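Local atomic coordinates of Adp-heptose LPS heptosyltransferase II (Escherichia coli, PDB entry 1PSW), a protein that catalyses transfer of the second heptose from ADP-L-glycero-beta-D-manno-heptose to the heptosyl-Kdo2-lipid A module during assembly of the lipopolysaccharide core. Residues Q161-E164 against G165-S168; F219-A222 against K223-E226; L72-S75 against L76-K79. One frame throughout, in Å; residues are numbered along the deposited sequence.

From the N terminus the chain reaches contact 3 first, where residues 72-79 leave helix 66-75 on the way to strand 83-86 of the first six-stranded parallel sheet. Contact 1 follows at residues 161-168, turning a loop into helix 164-173 ahead of the second parallel sheet. In contact 2, residues 219-226 leave strand 215-218 of that second sheet and enter helix 225-232. Each contact is a local turn that closes before the next opens, so none nests or crosses. The centres of contacts 1 and 2 are about 24 Å apart, and the centre of contact 3 lies about 36 Å from each, in the other half of this GT-B enzyme.

Contact 1 of 3, residues Q161-E164 against G165-S168; sequences QVSE and GEKS
Ser-163 and Glu-166 hold each other through exchanged side-chain and backbone bonds, a capping box at the start of helix 164-173. The hydroxyl of Ser-163, the N-cap residue, lies between its own backbone N and carbonyl carbon (chi1 68°), which turns OG toward the first turn of the helix. There Ser-163 OG accepts from Glu-166 N at 3.3 Å and also lies close to Glu-166 CG. In return the extended Glu-166 side chain reaches back past the serine, and its OE1 accepts from Ser-163 N at 3.1 Å. This bond is fairly straight, at 164°, and uses the anti side of the carboxylate. The other oxygen, OE2, forms a salt bridge with Arg-47, so both carboxylate oxygens are engaged.

On another side of the turn, Glu-164 and Lys-167 run side by side and point the same way. A bend at chi2 (-51°) folds the glutamate chain toward its neighbour, and Glu-164 OE2 meets Lys-167 NZ at 3.1 Å on its syn side in a salt bridge. The aliphatic part of the lysine is used too: Lys-167 CG packs 3.6 Å from CG1 of Val-162, the two side chains crossing at a slant. Val-162 also rests on Val-256, Ile-257 and Ala-260 of helix 252-260, where Lys-167 touches Ala-260 as well. Regular helical bonding begins here, with Lys-167 N donating to Ser-163 O at 3.1 Å and Ser-168 N to Glu-164 O at 2.9 Å.

Glu-164 and Glu-166 lie in the first turn, where negative charge would be expected to suit the helix dipole. With Lys-167 and Arg-47 as their respective partners, both carboxylates probably remain ionised, and the capping box probably helps to set where the helix starts.

Contact 2 of 3, residues F219-A222 against K223-E226; sequences FGSA and KDHE
The backbone turns sharply between Ser-221 and His-225, with Asp-224 N donating to Ser-221 O at 2.9 Å and His-225 N to Ala-222 O at 3.2 Å, so the chain turns tightly before regular helix begins. Across this turn the Asp-224 side chain reaches back to the residues that enter it. Its CG lies anti to its own carbonyl carbon, beside the backbone N (chi1 -60°), a rotation that carries OD2 to Ser-221. Ser-221 N donates to Asp-224 OD2 at 3.0 Å with an angle of 162°, approaching from the anti side and out of the carboxylate plane. The serine hydroxyl lies near the same oxygen, Ser-221 OG to Asp-224 OD2 3.3 Å, at most a weak bond.

Asp-224 OD2 also comes within 3.4 Å of Gly-220 CA, so the carboxylate is packed closely against the backbone before the turn. The Lys-223 chain passes Ser-221, Lys-223 CE lying 3.6 Å from Ser-221 OG, before its amino end leads away. A water bridges the turn: it donates to Ala-222 O at 2.7 Å, more weakly to Lys-223 O, and accepts from Glu-226 N. It thereby serves a backbone N-H in the first turn of the helix. With CG anti to the backbone N (chi1 -171°), the His-225 ring leads away from the turn toward Ala-247, whose O is hydrogen-bonded to ND1.

This is the link from strand 215-218 of the second parallel sheet into helix 225-232. Phe-219 points away from the turn and packs on Leu-258 and Ile-259 of helix 252-260, while its backbone is hydrogen-bonded to Phe-185 of the neighbouring strand 182-186. Gly-220 bonds to Gly-248, and His-225 O receives Asn-245 ND2 from strand 243-245, so the turn joins the loop that follows that edge strand.

Contact 3 of 3, residues L72-S75 against L76-K79; sequences LGHS and LREK
This is a local contact at the C-terminal end of helix 66-75, where the chain leaves the helix on its way to strand 83-86 and the side chains of His-74 and Arg-77, three residues apart, meet. The backbone bonds across it are uneven. Leu-76 N donates to Gly-73 O at 3.1 Å and only weakly to Leu-72 O, and Arg-77 N donates to His-74 O at 3.2 Å.

His-74 and Arg-77 make the main side-chain pair. They lie side by side and point the same way, the arginine chain extended from CG to NE. His-74 ND1 sits over the centre of one guanidinium face, 3.2 Å from Arg-77 CZ. The two planes are 47° apart, so this is no parallel stack, and the angles from ND1 to NH1 and NH2 are too poor for a hydrogen bond. Arg-77 NE makes a weak hydrogen bond to Phe-99 O.

In Ser-75 the hydroxyl stands between the backbone N and the carbonyl carbon (chi1 67°), which lets Ser-75 OG donate to Leu-72 O at 2.6 Å. Leu-72 O, the acceptor of that bond, also lies 3.4 Å from Leu-76 CG. Farther along, a water accepts from Glu-78 N at 2.8 Å and lies within bonding distance of His-74 O and Glu-78 OE2. It thus links the end of the helix to the segment after it, with the glutamate chain bent at chi2 (147°) toward the water.

Leu-72 and Leu-76 face into the fold, and both touch Met-36 of strand 32-37 and Val-96 of helix 95-99. These contacts join the helix end to a strand of the first parallel sheet and to helix 95-99, while Lys-79 makes a long, weak ion pair with Glu-53 of strand 51-56.

Contact 1 of 3, residues Q161-E164 against G165-S168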
loop_
_atom_site.group_PDB
_atom_site.type_symbol
_atom_site.label_atom_id
_atom_site.label_comp_id
_atom_site.label_asym_id
_atom_site.label_seq_id
_atom_site.Cartn_x
_atom_site.Cartn_y
_atom_site.Cartn_z
ATOM N N GLN A 161 -6.348 -11.326 -1.989
ATOM C CA GLN A 161 -7.349 -12.270 -1.502
ATOM C C GLN A 161 -6.805 -12.932 -0.236
ATOM O O GLN A 161 -5.602 -13.149 -0.110
ATOM C CB GLN A 161 -7.634 -13.337 -2.567
ATOM C CG GLN A 161 -8.085 -12.785 -3.926
ATOM C CD GLN A 161 -9.513 -12.272 -3.916
ATOM O OE1 GLN A 161 -10.446 -13.022 -3.625
ATOM N NE2 GLN A 161 -9.694 -10.992 -4.237
ATOM N N VAL A 162 -7.705 -13.238 0.694
ATOM C CA VAL A 162 -7.361 -13.875 1.964
ATOM C C VAL A 162 -8.453 -14.887 2.325
ATOM O O VAL A 162 -9.642 -14.564 2.280
ATOM C CB VAL A 162 -7.246 -12.820 3.106
ATOM C CG1 VAL A 162 -7.077 -13.516 4.448
ATOM C CG2 VAL A 162 -6.078 -11.874 2.847
ATOM N N SER A 163 -8.065 -16.104 2.691
ATOM C CA SER A 163 -9.046 -17.136 3.038
ATOM C C SER A 163 -9.514 -17.049 4.488
ATOM O O SER A 163 -8.859 -16.430 5.327
ATOM C CB SER A 163 -8.449 -18.518 2.803
ATOM O OG SER A 163 -7.412 -18.778 3.735
ATOM N N GLU A 164 -10.637 -17.697 4.786
ATOM C CA GLU A 164 -11.172 -17.686 6.142
ATOM C C GLU A 164 -10.223 -18.386 7.100
ATOM O O GLU A 164 -10.093 -17.987 8.257
ATOM C CB GLU A 164 -12.545 -18.361 6.183
ATOM C CG GLU A 164 -13.581 -17.646 5.335
ATOM C CD GLU A 164 -13.644 -16.157 5.634
ATOM O OE1 GLU A 164 -13.906 -15.789 6.802
ATOM O OE2 GLU A 164 -13.414 -15.354 4.701
ATOM N N GLY A 165 -9.567 -19.434 6.610
ATOM C CA GLY A 165 -8.629 -20.174 7.433
ATOM C C GLY A 165 -7.467 -19.305 7.869
ATOM O O GLY A 165 -7.022 -19.370 9.025
ATOM N N GLU A 166 -6.965 -18.489 6.945
ATOM C CA GLU A 166 -5.857 -17.590 7.251
ATOM C C GLU A 166 -6.300 -16.580 8.306
ATOM O O GLU A 166 -5.610 -16.364 9.298
ATOM C CB GLU A 166 -5.387 -16.853 5.986
ATOM C CG GLU A 166 -4.775 -17.761 4.921
ATOM C CD GLU A 166 -4.235 -16.990 3.720
ATOM O OE1 GLU A 166 -5.008 -16.245 3.087
ATOM O OE2 GLU A 166 -3.037 -17.136 3.404
ATOM N N LYS A 167 -7.455 -15.961 8.088
ATOM C CA LYS A 167 -7.965 -14.981 9.035
ATOM C C LYS A 167 -8.138 -15.594 10.417
ATOM O O LYS A 167 -7.767 -15.002 11.429
ATOM C CB LYS A 167 -9.317 -14.430 8.573
ATOM C CG LYS A 167 -9.288 -13.595 7.300
ATOM C CD LYS A 167 -10.716 -13.195 6.912
ATOM C CE LYS A 167 -10.822 -12.772 5.458
ATOM N NZ LYS A 167 -12.239 -12.559 5.051
ATOM N N SER A 168 -8.710 -16.792 10.451
ATOM C CA SER A 168 -8.958 -17.499 11.708
ATOM C C SER A 168 -7.684 -17.734 12.529
ATOM O O SER A 168 -7.610 -17.347 13.702
ATOM C CB SER A 168 -9.653 -18.830 11.417
ATOM O OG SER A 168 -10.128 -19.412 12.607
#

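Contact 2 of 3, residues F219-A222 against K223-E226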
loop_
_atom_site.group_PDB
_atom_site.type_symbol
_atom_site.label_atom_id
_atom_site.label_comp_id
_atom_site.label_asym_id
_atom_site.label_seq_id
_atom_site.Cartn_x
_atom_site.Cartn_y
_atom_site.Cartn_z
ATOM N N PHE A 219 -3.055 -0.833 13.583
ATOM C CA PHE A 219 -2.012 -1.371 12.712
ATOM C C PHE A 219 -0.980 -0.297 12.411
ATOM O O PHE A 219 -1.308 0.890 12.362
ATOM C CB PHE A 219 -2.591 -1.853 11.376
ATOM C CG PHE A 219 -3.589 -2.965 11.502
ATOM C CD1 PHE A 219 -3.179 -4.247 11.839
ATOM C CD2 PHE A 219 -4.942 -2.730 11.257
ATOM C CE1 PHE A 219 -4.102 -5.285 11.932
ATOM C CE2 PHE A 219 -5.875 -3.760 11.346
ATOM C CZ PHE A 219 -5.453 -5.039 11.683
ATOM N N GLY A 220 0.264 -0.713 12.193
ATOM C CA GLY A 220 1.316 0.241 11.886
ATOM C C GLY A 220 2.692 -0.385 11.991
ATOM O O GLY A 220 2.820 -1.578 12.260
ATOM N N SER A 221 3.728 0.417 11.773
ATOM C CA SER A 221 5.100 -0.071 11.856
ATOM C C SER A 221 5.612 0.096 13.280
ATOM O O SER A 221 4.906 0.616 14.145
ATOM C CB SER A 221 5.999 0.714 10.902
ATOM O OG SER A 221 6.014 2.080 11.262
ATOM N N ALA A 222 6.843 -0.344 13.521
ATOM C CA ALA A 222 7.450 -0.226 14.842
ATOM C C ALA A 222 7.422 1.230 15.293
ATOM O O ALA A 222 7.267 1.527 16.481
ATOM C CB ALA A 222 8.894 -0.738 14.805
ATOM N N LYS A 223 7.580 2.135 14.336
ATOM C CA LYS A 223 7.574 3.565 14.621
ATOM C C LYS A 223 6.218 4.069 15.113
ATOM O O LYS A 223 6.151 5.032 15.874
ATOM C CB LYS A 223 8.003 4.335 13.370
ATOM C CG LYS A 223 9.488 4.191 13.060
ATOM C CD LYS A 223 9.814 4.597 11.632
ATOM C CE LYS A 223 9.196 3.624 10.631
ATOM N NZ LYS A 223 9.680 3.868 9.244
ATOM N N ASP A 224 5.142 3.413 14.684
ATOM C CA ASP A 224 3.792 3.808 15.081
ATOM C C ASP A 224 3.370 3.228 16.423
ATOM O O ASP A 224 2.294 3.541 16.914
ATOM C CB ASP A 224 2.764 3.374 14.023
ATOM C CG ASP A 224 3.029 3.986 12.659
ATOM O OD1 ASP A 224 3.329 5.200 12.592
ATOM O OD2 ASP A 224 2.922 3.262 11.645
ATOM N N HIS A 225 4.208 2.386 17.017
ATOM C CA HIS A 225 3.863 1.754 18.288
ATOM C C HIS A 225 3.539 2.741 19.406
ATOM O O HIS A 225 2.552 2.570 20.119
ATOM C CB HIS A 225 4.984 0.829 18.754
ATOM C CG HIS A 225 4.612 -0.002 19.940
ATOM N ND1 HIS A 225 3.690 -1.027 19.869
ATOM C CD2 HIS A 225 4.986 0.075 21.239
ATOM C CE1 HIS A 225 3.513 -1.541 21.071
ATOM N NE2 HIS A 225 4.287 -0.891 21.922
ATOM N N GLU A 226 4.381 3.759 19.565
ATOM C CA GLU A 226 4.159 4.764 20.598
ATOM C C GLU A 226 2.830 5.474 20.330
ATOM O O GLU A 226 2.085 5.792 21.257
ATOM C CB GLU A 226 5.317 5.775 20.632
ATOM C CG GLU A 226 5.609 6.428 19.291
ATOM C CD GLU A 226 6.676 7.515 19.369
ATOM O OE1 GLU A 226 6.901 8.206 18.352
ATOM O OE2 GLU A 226 7.293 7.678 20.445
HETATM O O HOH W 1 7.076 3.540 18.305
#

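Contact 3 of 3, residues L72-S75 against L76-K79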
loop_
_atom_site.group_PDB
_atom_site.type_symbol
_atom_site.label_atom_id
_atom_site.label_comp_id
_atom_site.label_asym_id
_atom_site.label_seq_id
_atom_site.Cartn_x
_atom_site.Cartn_y
_atom_site.Cartn_z
ATOM N N LEU A 72 25.880 -8.201 -7.026
ATOM C CA LEU A 72 24.479 -8.601 -7.025
ATOM C C LEU A 72 23.998 -8.743 -8.463
ATOM O O LEU A 72 23.399 -9.752 -8.832
ATOM C CB LEU A 72 23.633 -7.553 -6.299
ATOM C CG LEU A 72 22.121 -7.776 -6.292
ATOM C CD1 LEU A 72 21.785 -9.062 -5.545
ATOM C CD2 LEU A 72 21.434 -6.586 -5.640
ATOM N N GLY A 73 24.271 -7.725 -9.274
ATOM C CA GLY A 73 23.860 -7.752 -10.664
ATOM C C GLY A 73 24.462 -8.908 -11.440
ATOM O O GLY A 73 23.788 -9.530 -12.264
ATOM N N HIS A 74 25.732 -9.201 -11.177
ATOM C CA HIS A 74 26.423 -10.288 -11.861
ATOM C C HIS A 74 25.810 -11.650 -11.562
ATOM O O HIS A 74 25.736 -12.508 -12.440
ATOM C CB HIS A 74 27.905 -10.309 -11.479
ATOM C CG HIS A 74 28.682 -9.145 -12.012
ATOM N ND1 HIS A 74 28.340 -8.497 -13.178
ATOM C CD2 HIS A 74 29.812 -8.549 -11.564
ATOM C CE1 HIS A 74 29.229 -7.550 -13.428
ATOM N NE2 HIS A 74 30.132 -7.562 -12.465
ATOM N N SER A 75 25.372 -11.844 -10.324
ATOM C CA SER A 75 24.772 -13.106 -9.916
ATOM C C SER A 75 23.427 -13.340 -10.600
ATOM O O SER A 75 22.974 -14.478 -10.713
ATOM C CB SER A 75 24.583 -13.129 -8.399
ATOM O OG SER A 75 23.617 -12.174 -7.998
ATOM N N LEU A 76 22.798 -12.262 -11.061
ATOM C CA LEU A 76 21.502 -12.348 -11.724
ATOM C C LEU A 76 21.615 -12.673 -13.206
ATOM O O LEU A 76 20.606 -12.860 -13.881
ATOM C CB LEU A 76 20.732 -11.037 -11.552
ATOM C CG LEU A 76 20.359 -10.645 -10.123
ATOM C CD1 LEU A 76 19.672 -9.289 -10.139
ATOM C CD2 LEU A 76 19.449 -11.702 -9.512
ATOM N N ARG A 77 22.841 -12.733 -13.714
ATOM C CA ARG A 77 23.054 -13.047 -15.119
ATOM C C ARG A 77 22.551 -14.447 -15.433
ATOM O O ARG A 77 22.007 -14.694 -16.509
ATOM C CB ARG A 77 24.537 -12.929 -15.467
ATOM C CG ARG A 77 25.025 -11.494 -15.564
ATOM C CD ARG A 77 26.529 -11.426 -15.744
ATOM N NE ARG A 77 26.965 -10.072 -16.061
ATOM C CZ ARG A 77 28.235 -9.684 -16.115
ATOM N NH1 ARG A 77 29.210 -10.553 -15.871
ATOM N NH2 ARG A 77 28.531 -8.427 -16.416
ATOM N N GLU A 78 22.735 -15.361 -14.486
ATOM C CA GLU A 78 22.291 -16.741 -14.649
ATOM C C GLU A 78 20.786 -16.819 -14.898
ATOM O O GLU A 78 20.321 -17.681 -15.643
ATOM C CB GLU A 78 22.660 -17.553 -13.405
ATOM C CG GLU A 78 24.116 -17.996 -13.376
ATOM C CD GLU A 78 24.687 -18.061 -11.970
ATOM O OE1 GLU A 78 24.073 -18.718 -11.103
ATOM O OE2 GLU A 78 25.755 -17.453 -11.735
ATOM N N LYS A 79 20.035 -15.911 -14.277
ATOM C CA LYS A 79 18.583 -15.865 -14.428
ATOM C C LYS A 79 18.198 -15.612 -15.881
ATOM O O LYS A 79 17.123 -16.008 -16.326
ATOM C CB LYS A 79 17.992 -14.751 -13.561
ATOM C CG LYS A 79 18.094 -14.967 -12.060
ATOM C CD LYS A 79 17.096 -16.003 -11.563
ATOM C CE LYS A 79 17.094 -16.071 -10.039
ATOM N NZ LYS A 79 16.120 -17.071 -9.518
HETATM O O HOH W 2 25.176 -15.177 -13.085
#